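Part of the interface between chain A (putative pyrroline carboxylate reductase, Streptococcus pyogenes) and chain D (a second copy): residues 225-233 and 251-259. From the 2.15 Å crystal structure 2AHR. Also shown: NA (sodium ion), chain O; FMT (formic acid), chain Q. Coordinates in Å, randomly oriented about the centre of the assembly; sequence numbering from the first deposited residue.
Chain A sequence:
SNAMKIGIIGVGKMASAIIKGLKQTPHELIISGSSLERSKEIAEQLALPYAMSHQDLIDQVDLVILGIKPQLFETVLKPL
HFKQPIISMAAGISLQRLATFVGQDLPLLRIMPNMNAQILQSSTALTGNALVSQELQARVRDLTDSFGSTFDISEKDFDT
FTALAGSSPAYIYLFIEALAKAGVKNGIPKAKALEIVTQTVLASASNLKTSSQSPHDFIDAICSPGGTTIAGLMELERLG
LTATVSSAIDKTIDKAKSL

Chain A 225-233: PGGTTIAGL
Chain D, residues 251-259: KTIDKAKSL

The chain A stretch begins as a loop and ends as a helix. Pro A225 (phi/psi -59/131) is extended, Gly A226 (67/18) takes a positive phi that by itself favours glycine, and Gly A227 (-95/-170) leads into helical turns that run to Leu A233 and beyond, with Gly A232 N hydrogen-bonded to Thr A228 O at 3.0 Å and Leu A233 N hydrogen-bonded to Thr A229 O at 2.8 Å. Chain D enters already helical and stays so through Ser D258, phi near -60 and psi near -45 for most residues; Leu D259 ends the chain in a carboxylate. The two helices run roughly antiparallel, at 146° between their N-to-C directions, and their axes approach to 7.7 Å. The register is set by Gly A232 and Thr D252, whose CA atoms lie 4.6 Å apart.

So close an approach leaves no room for a side chain at Gly A232. Gly A232 CA lies 3.3 Å from Thr D252 OG1, and an ideal CB on Gly A232 would fall 2.2 Å from Thr D252 OG1, a clash. Thr D252 (chi1 m) has its hydroxyl satisfied by a hydrogen bond elsewhere in the structure. One turn earlier, Thr A228 (chi1 p) has more of its surface covered by chain D than any other residue of its stretch. Thr A228 CB packs 3.7 Å from Thr D252 CG2, while Thr A228 CG2 lies 3.7 Å from Ala D256 CB and 4.1 Å from Leu D259 CD1 (Leu D259 chi1 m, chi2 t). The short alanine side chain lets the threonine methyl settle against the helix, and Thr A228 OG1 also finds its hydrogen bond elsewhere.

Ala A231 points toward chain D, its CB 3.9 Å from Lys D255 CB and 4.2 Å from Lys D251 O. Lys D251 (m, m, t, t) starts toward chain A, but its end leads away, as suits an exposed ammonium group.

Lys D255 (t, p, t, t) instead lays its aliphatic chain along the glycine loop: CG is 3.4 Å from Gly A227 O, and CE is 3.1 Å from Gly A226 O. No direct hydrogen bond joins the stretches. Lys D255 NZ is 3.5 Å from Gly A226 O at a poor angle; a water bridges the two, accepting from Lys D255 NZ at 3.1 Å and donating to Gly A226 O at 3.3 Å.

At the end of the chain D helix, the carbonyl oxygens Ala D256 O (2.5 Å) and Lys D257 O (2.7 Å) and the carboxylate oxygen Leu D259 O (2.3 Å) bind the sodium ion NA, with two waters among the remaining ligands.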

ATOM      1  N   PRO A 225      -6.670  16.653  25.919  1.00 34.10           N
ATOM      2  CA  PRO A 225      -7.803  15.846  25.450  1.00 33.38           C
ATOM      3  C   PRO A 225      -8.615  16.612  24.400  1.00 32.76           C
ATOM      4  O   PRO A 225      -8.948  17.782  24.616  1.00 31.88           O
ATOM      5  CB  PRO A 225      -8.645  15.624  26.722  1.00 33.87           C
ATOM      6  CG  PRO A 225      -7.671  15.860  27.874  1.00 34.53           C
ATOM      7  CD  PRO A 225      -6.737  16.925  27.372  1.00 34.66           C
ATOM      8  N   GLY A 226      -8.907  15.954  23.273  1.00 31.37           N
ATOM      9  CA  GLY A 226      -9.618  16.594  22.152  1.00 30.96           C
ATOM     10  C   GLY A 226      -8.811  17.703  21.462  1.00 29.88           C
ATOM     11  O   GLY A 226      -9.374  18.504  20.747  1.00 30.16           O
ATOM     12  N   GLY A 227      -7.498  17.743  21.659  1.00 29.79           N
ATOM     13  CA  GLY A 227      -6.672  18.850  21.138  1.00 28.88           C
ATOM     14  C   GLY A 227      -5.999  18.622  19.795  1.00 29.20           C
ATOM     15  O   GLY A 227      -6.290  17.628  19.081  1.00 28.13           O
ATOM     16  N   THR A 228      -5.099  19.548  19.447  1.00 28.78           N
ATOM     17  CA  THR A 228      -4.426  19.549  18.150  1.00 29.00           C
ATOM     18  C   THR A 228      -3.308  18.515  18.129  1.00 29.80           C
ATOM     19  O   THR A 228      -3.159  17.776  17.152  1.00 30.44           O
ATOM     20  CB  THR A 228      -3.850  20.966  17.767  1.00 28.99           C
ATOM     21  OG1 THR A 228      -2.861  21.357  18.724  1.00 29.57           O
ATOM     22  CG2 THR A 228      -4.938  22.064  17.728  1.00 27.11           C
ATOM     23  N   THR A 229      -2.513  18.477  19.197  1.00 30.30           N
ATOM     24  CA  THR A 229      -1.332  17.611  19.261  1.00 30.84           C
ATOM     25  C   THR A 229      -1.659  16.137  19.135  1.00 30.76           C
ATOM     26  O   THR A 229      -0.939  15.422  18.465  1.00 31.81           O
ATOM     27  CB  THR A 229      -0.516  17.831  20.549  1.00 31.02           C
ATOM     28  OG1 THR A 229      -0.212  19.222  20.691  1.00 32.62           O
ATOM     29  CG2 THR A 229       0.797  17.038  20.496  1.00 30.89           C
ATOM     30  N   ILE A 230      -2.727  15.680  19.790  1.00 30.87           N
ATOM     31  CA  ILE A 230      -3.128  14.277  19.711  1.00 29.77           C
ATOM     32  C   ILE A 230      -3.647  13.930  18.312  1.00 29.69           C
ATOM     33  O   ILE A 230      -3.472  12.804  17.865  1.00 29.96           O
ATOM     34  CB  ILE A 230      -4.145  13.866  20.832  1.00 29.61           C
ATOM     35  CG1 ILE A 230      -4.443  12.373  20.803  1.00 30.47           C
ATOM     36  CG2 ILE A 230      -5.475  14.652  20.752  1.00 30.29           C
ATOM     37  CD1 ILE A 230      -3.261  11.493  21.190  1.00 32.17           C
ATOM     38  N   ALA A 231      -4.246  14.905  17.626  1.00 28.79           N
ATOM     39  CA  ALA A 231      -4.629  14.739  16.220  1.00 29.33           C
ATOM     40  C   ALA A 231      -3.393  14.541  15.338  1.00 29.20           C
ATOM     41  O   ALA A 231      -3.355  13.631  14.503  1.00 28.90           O
ATOM     42  CB  ALA A 231      -5.450  15.921  15.732  1.00 28.37           C
ATOM     43  N   GLY A 232      -2.373  15.371  15.538  1.00 29.03           N
ATOM     44  CA  GLY A 232      -1.142  15.197  14.781  1.00 30.00           C
ATOM     45  C   GLY A 232      -0.397  13.927  15.152  1.00 30.76           C
ATOM     46  O   GLY A 232       0.184  13.272  14.279  1.00 31.03           O
ATOM     47  N   LEU A 233      -0.426  13.561  16.444  1.00 30.79           N
ATOM     48  CA  LEU A 233       0.294  12.373  16.918  1.00 30.46           C
ATOM     49  C   LEU A 233      -0.281  11.104  16.298  1.00 29.95           C
ATOM     50  O   LEU A 233       0.469  10.217  15.918  1.00 29.81           O
ATOM     51  CB  LEU A 233       0.257  12.265  18.440  1.00 30.14           C
ATOM     52  CG  LEU A 233       1.162  11.179  19.025  1.00 32.34           C
ATOM     53  CD1 LEU A 233       2.602  11.711  19.172  1.00 29.26           C
ATOM     54  CD2 LEU A 233       0.611  10.654  20.378  1.00 29.29           C
TER
ATOM     55  N   LYS D 251      -2.637  17.780   9.726  1.00 32.98           N
ATOM     56  CA  LYS D 251      -3.711  17.315  10.611  1.00 33.76           C
ATOM     57  C   LYS D 251      -3.817  18.123  11.900  1.00 32.42           C
ATOM     58  O   LYS D 251      -4.913  18.387  12.392  1.00 32.53           O
ATOM     59  CB  LYS D 251      -3.531  15.840  10.938  1.00 34.05           C
ATOM     60  CG  LYS D 251      -4.065  14.925   9.831  1.00 39.58           C
ATOM     61  CD  LYS D 251      -5.547  14.619  10.063  1.00 45.38           C
ATOM     62  CE  LYS D 251      -6.131  13.799   8.914  1.00 50.18           C
ATOM     63  NZ  LYS D 251      -7.466  13.211   9.281  1.00 51.63           N
ATOM     64  N   THR D 252      -2.676  18.510  12.449  1.00 32.16           N
ATOM     65  CA  THR D 252      -2.630  19.396  13.633  1.00 31.32           C
ATOM     66  C   THR D 252      -3.356  20.717  13.329  1.00 31.32           C
ATOM     67  O   THR D 252      -4.171  21.191  14.107  1.00 31.09           O
ATOM     68  CB  THR D 252      -1.187  19.668  14.032  1.00 30.55           C
ATOM     69  OG1 THR D 252      -0.499  18.417  14.168  1.00 31.16           O
ATOM     70  CG2 THR D 252      -1.099  20.456  15.372  1.00 30.73           C
ATOM     71  N   ILE D 253      -3.048  21.293  12.176  1.00 32.43           N
ATOM     72  CA  ILE D 253      -3.650  22.547  11.723  1.00 32.59           C
ATOM     73  C   ILE D 253      -5.144  22.393  11.401  1.00 32.71           C
ATOM     74  O   ILE D 253      -5.932  23.238  11.804  1.00 32.02           O
ATOM     75  CB  ILE D 253      -2.834  23.149  10.537  1.00 32.76           C
ATOM     76  CG1 ILE D 253      -1.431  23.576  11.021  1.00 32.54           C
ATOM     77  CG2 ILE D 253      -3.567  24.361   9.933  1.00 32.57           C
ATOM     78  CD1 ILE D 253      -0.435  23.846   9.874  1.00 29.60           C
ATOM     79  N   ASP D 254      -5.536  21.323  10.694  1.00 33.23           N
ATOM     80  CA  ASP D 254      -6.975  21.000  10.489  1.00 34.19           C
ATOM     81  C   ASP D 254      -7.769  21.027  11.801  1.00 33.97           C
ATOM     82  O   ASP D 254      -8.849  21.622  11.888  1.00 33.22           O
ATOM     83  CB  ASP D 254      -7.179  19.613   9.844  1.00 34.77           C
ATOM     84  CG  ASP D 254      -6.740  19.560   8.388  1.00 38.34           C
ATOM     85  OD1 ASP D 254      -6.586  20.621   7.773  1.00 42.40           O
ATOM     86  OD2 ASP D 254      -6.559  18.447   7.837  1.00 44.68           O
ATOM     87  N   LYS D 255      -7.230  20.362  12.818  1.00 34.00           N
ATOM     88  CA  LYS D 255      -7.858  20.333  14.134  1.00 33.45           C
ATOM     89  C   LYS D 255      -7.954  21.730  14.733  1.00 33.23           C
ATOM     90  O   LYS D 255      -8.989  22.106  15.306  1.00 31.97           O
ATOM     91  CB  LYS D 255      -7.108  19.411  15.078  1.00 33.49           C
ATOM     92  CG  LYS D 255      -7.768  19.289  16.463  1.00 35.39           C
ATOM     93  CD  LYS D 255      -9.104  18.523  16.387  1.00 36.13           C
ATOM     94  CE  LYS D 255      -9.849  18.695  17.704  1.00 38.07           C
ATOM     95  NZ  LYS D 255     -11.051  17.834  17.754  1.00 38.94           N
ATOM     96  N   ALA D 256      -6.892  22.509  14.601  1.00 33.12           N
ATOM     97  CA  ALA D 256      -6.916  23.869  15.150  1.00 33.83           C
ATOM     98  C   ALA D 256      -8.013  24.673  14.447  1.00 34.20           C
ATOM     99  O   ALA D 256      -8.806  25.350  15.094  1.00 35.05           O
ATOM    100  CB  ALA D 256      -5.547  24.549  14.991  1.00 32.89           C
ATOM    101  N   LYS D 257      -8.060  24.590  13.121  1.00 35.16           N
ATOM    102  CA  LYS D 257      -9.135  25.205  12.339  1.00 36.74           C
ATOM    103  C   LYS D 257     -10.537  24.789  12.833  1.00 37.46           C
ATOM    104  O   LYS D 257     -11.403  25.654  13.032  1.00 37.53           O
ATOM    105  CB  LYS D 257      -8.969  24.914  10.842  1.00 36.34           C
ATOM    106  CG  LYS D 257      -7.894  25.776  10.172  1.00 37.68           C
ATOM    107  CD  LYS D 257      -7.545  25.272   8.768  1.00 40.18           C
ATOM    108  CE  LYS D 257      -6.414  26.110   8.137  1.00 44.18           C
ATOM    109  NZ  LYS D 257      -5.813  25.457   6.913  1.00 47.22           N
ATOM    110  N   SER D 258     -10.760  23.500  13.064  1.00 37.63           N
ATOM    111  CA  SER D 258     -12.112  23.061  13.437  1.00 39.42           C
ATOM    112  C   SER D 258     -12.473  23.481  14.866  1.00 40.10           C
ATOM    113  O   SER D 258     -13.645  23.694  15.170  1.00 40.79           O
ATOM    114  CB  SER D 258     -12.301  21.565  13.234  1.00 38.66           C
ATOM    115  OG  SER D 258     -11.662  20.842  14.254  1.00 42.76           O
ATOM    116  N   LEU D 259     -11.480  23.643  15.739  1.00 40.76           N
ATOM    117  CA  LEU D 259     -11.777  24.131  17.094  1.00 41.52           C
ATOM    118  C   LEU D 259     -12.353  25.552  17.037  1.00 42.30           C
ATOM    119  O   LEU D 259     -12.021  26.351  16.148  1.00 41.89           O
ATOM    120  CB  LEU D 259     -10.546  24.103  17.998  1.00 41.11           C
ATOM    121  CG  LEU D 259      -9.959  22.749  18.396  1.00 41.23           C
ATOM    122  CD1 LEU D 259      -8.648  22.966  19.154  1.00 39.13           C
ATOM    123  CD2 LEU D 259     -10.952  21.900  19.226  1.00 40.70           C
ATOM    124  OXT LEU D 259     -13.178  25.927  17.869  1.00 42.96           O
TER
HETATM  125 NA    NA O1260     -10.323  27.285  14.933  1.00 37.05          NA
HETATM  126  C   FMT Q1511      -4.450  22.590   5.962  1.00 64.90           C
HETATM  127  O1  FMT Q1511      -4.677  22.647   7.173  1.00 64.16           O
HETATM  128  O2  FMT Q1511      -4.337  21.542   5.318  1.00 65.02           O
HETATM  129  O   HOH W   1     -12.638  18.421  20.350  1.00 53.39           O
HETATM  130  O   HOH W   2      -8.605  28.580  13.771  1.00 41.79           O
HETATM  131  O   HOH W   3     -11.320  28.976  13.826  1.00 41.73           O